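Local coordinates for protein subclass B3 metallo-beta-lactamase (Sphingobium indicum, PDB 7LUU) that probably hydrolyses beta-lactam antibiotics, as a subclass B3 metallo-beta-lactamase with two zinc ions in its active site, at residues Asp160-Asp165 with Ala242-Gly247. Sequence-based numbering, arbitrary orientation.
Sequences DDPQFD and APIVKG
I244, on the first turn of helix 242-257, meets P162 in the loop 160-165, and the pair illustrates how a few apolar atoms can join a loop beside an active site to a helix far along the chain. The two side chains reach toward each other, the CD1 methyl of I244 meeting CD of P162 at 4.1 Å, with CG of the same proline scarcely farther from that methyl. I244 holds CG1 beside its backbone N and anti to its carbonyl carbon (chi1 -79°), which extends the longer branch toward the loop. Both residues are buried, and they form the better-packed part of the contact, at ordinary van der Waals distance. On its looser side stands partly exposed D160, which touches I244 CG1 through its backbone O alone, at 4.1 Å, while its carboxylate turns to a salt bridge with R147. No hydrogen bond crosses between the segments, and only 102 Å² is buried, so the join rests on van der Waals contact.

The loop carries its own bracing. D161 OD1 accepts a hydrogen bond from the backbone N of Q163 at 2.8 Å, an Asx turn. The N-H comes in nearly straight, from above the carboxylate plane. F164 N closes a type I beta turn onto D161 O. D161 OD2 bonds H124 NE2 and H157 ND1, and since H124 is a zinc ligand, D161 is a second-shell residue that probably helps orient it. The P162 side chain itself is about 8 Å from a zinc ion.

Within the alpha-beta/beta-alpha sandwich of the metallo-beta-lactamase superfamily, the contact links the loop between helix 146-154 and strand 176-178, the latter an edge strand of the seven-stranded sheet, to the start of helix 242-257, which leads into strand 262-265 of the six-stranded sheet.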
loop_
_atom_site.group_PDB
_atom_site.type_symbol
_atom_site.label_atom_id
_atom_site.label_comp_id
_atom_site.label_asym_id
_atom_site.label_seq_id
_atom_site.Cartn_x
_atom_site.Cartn_y
_atom_site.Cartn_z
ATOM N N ASP A 160 16.080 -0.696 10.406
ATOM C CA ASP A 160 16.439 0.300 9.399
ATOM C C ASP A 160 15.250 1.095 8.894
ATOM O O ASP A 160 15.396 1.835 7.937
ATOM C CB ASP A 160 17.179 -0.322 8.194
ATOM C CG ASP A 160 16.361 -1.334 7.403
ATOM O OD1 ASP A 160 15.139 -1.592 7.691
ATOM O OD2 ASP A 160 16.964 -1.888 6.443
ATOM N N ASP A 161 14.078 0.953 9.507
ATOM C CA ASP A 161 12.935 1.762 9.126
ATOM C C ASP A 161 13.173 3.177 9.613
ATOM O O ASP A 161 13.553 3.352 10.782
ATOM C CB ASP A 161 11.706 1.131 9.797
ATOM C CG ASP A 161 10.393 1.790 9.444
ATOM O OD1 ASP A 161 10.320 2.979 9.161
ATOM O OD2 ASP A 161 9.402 1.040 9.501
ATOM N N PRO A 162 13.000 4.196 8.756
ATOM C CA PRO A 162 13.160 5.593 9.230
ATOM C C PRO A 162 12.281 5.917 10.422
ATOM O O PRO A 162 12.621 6.806 11.192
ATOM C CB PRO A 162 12.751 6.449 8.006
ATOM C CG PRO A 162 13.106 5.583 6.758
ATOM C CD PRO A 162 12.738 4.141 7.303
ATOM N N GLN A 163 11.167 5.193 10.622
ATOM C CA GLN A 163 10.263 5.464 11.732
ATOM C C GLN A 163 10.459 4.471 12.882
ATOM O O GLN A 163 9.622 4.418 13.778
ATOM C CB GLN A 163 8.801 5.446 11.264
ATOM C CG GLN A 163 8.509 6.581 10.284
ATOM C CD GLN A 163 7.090 6.619 9.834
ATOM O OE1 GLN A 163 6.783 6.515 8.613
ATOM N NE2 GLN A 163 6.202 6.808 10.784
ATOM N N PHE A 164 11.586 3.754 12.912
ATOM C CA PHE A 164 11.849 2.801 14.017
ATOM C C PHE A 164 11.642 3.422 15.408
ATOM O O PHE A 164 11.014 2.806 16.311
ATOM C CB PHE A 164 13.277 2.274 13.855
ATOM C CG PHE A 164 13.693 1.372 14.966
ATOM C CD1 PHE A 164 13.167 0.082 15.050
ATOM C CD2 PHE A 164 14.625 1.793 15.963
ATOM C CE1 PHE A 164 13.535 -0.766 16.098
ATOM C CE2 PHE A 164 14.983 0.933 17.000
ATOM C CZ PHE A 164 14.455 -0.351 17.056
ATOM N N ASP A 165 12.128 4.646 15.619
ATOM C CA ASP A 165 12.098 5.178 16.992
ATOM C C ASP A 165 10.679 5.464 17.488
ATOM O O ASP A 165 10.482 5.759 18.685
ATOM C CB ASP A 165 12.947 6.468 17.050
ATOM C CG ASP A 165 14.418 6.195 17.053
ATOM O OD1 ASP A 165 14.820 5.012 17.088
ATOM O OD2 ASP A 165 15.208 7.161 16.993
ATOM N N ALA A 242 22.045 4.878 3.498
ATOM C CA ALA A 242 22.219 4.902 2.037
ATOM C C ALA A 242 21.316 3.918 1.324
ATOM O O ALA A 242 20.809 4.273 0.240
ATOM C CB ALA A 242 23.703 4.661 1.686
ATOM N N PRO A 243 21.032 2.711 1.855
ATOM C CA PRO A 243 20.057 1.825 1.166
ATOM C C PRO A 243 18.707 2.454 0.999
ATOM O O PRO A 243 18.053 2.175 -0.025
ATOM C CB PRO A 243 20.009 0.575 2.049
ATOM C CG PRO A 243 21.408 0.565 2.714
ATOM C CD PRO A 243 21.672 2.039 2.990
ATOM N N ILE A 244 18.270 3.272 1.970
ATOM C CA ILE A 244 16.964 3.952 1.877
ATOM C C ILE A 244 17.002 5.017 0.774
ATOM O O ILE A 244 16.070 5.134 -0.030
ATOM C CB ILE A 244 16.595 4.551 3.261
ATOM C CG1 ILE A 244 16.054 3.495 4.232
ATOM C CG2 ILE A 244 15.614 5.756 3.172
ATOM C CD1 ILE A 244 14.619 2.979 3.882
ATOM N N VAL A 245 18.077 5.817 0.723
ATOM C CA VAL A 245 18.185 6.876 -0.270
ATOM C C VAL A 245 18.388 6.301 -1.675
ATOM O O VAL A 245 17.752 6.749 -2.631
ATOM C CB VAL A 245 19.317 7.831 0.113
ATOM C CG1 VAL A 245 19.559 8.790 -1.053
ATOM C CG2 VAL A 245 18.863 8.602 1.398
ATOM N N LYS A 246 19.272 5.309 -1.823
ATOM C CA LYS A 246 19.387 4.638 -3.118
ATOM C C LYS A 246 18.067 3.977 -3.473
ATOM O O LYS A 246 17.724 3.850 -4.660
ATOM C CB LYS A 246 20.491 3.588 -3.042
ATOM C CG LYS A 246 21.905 4.215 -3.018
ATOM C CD LYS A 246 21.925 5.528 -3.812
ATOM C CE LYS A 246 23.242 6.352 -3.765
ATOM N NZ LYS A 246 23.679 6.797 -5.147
ATOM N N GLY A 247 17.337 3.544 -2.437
ATOM C CA GLY A 247 16.010 2.969 -2.657
ATOM C C GLY A 247 15.059 3.959 -3.294
ATOM O O GLY A 247 14.411 3.655 -4.313
#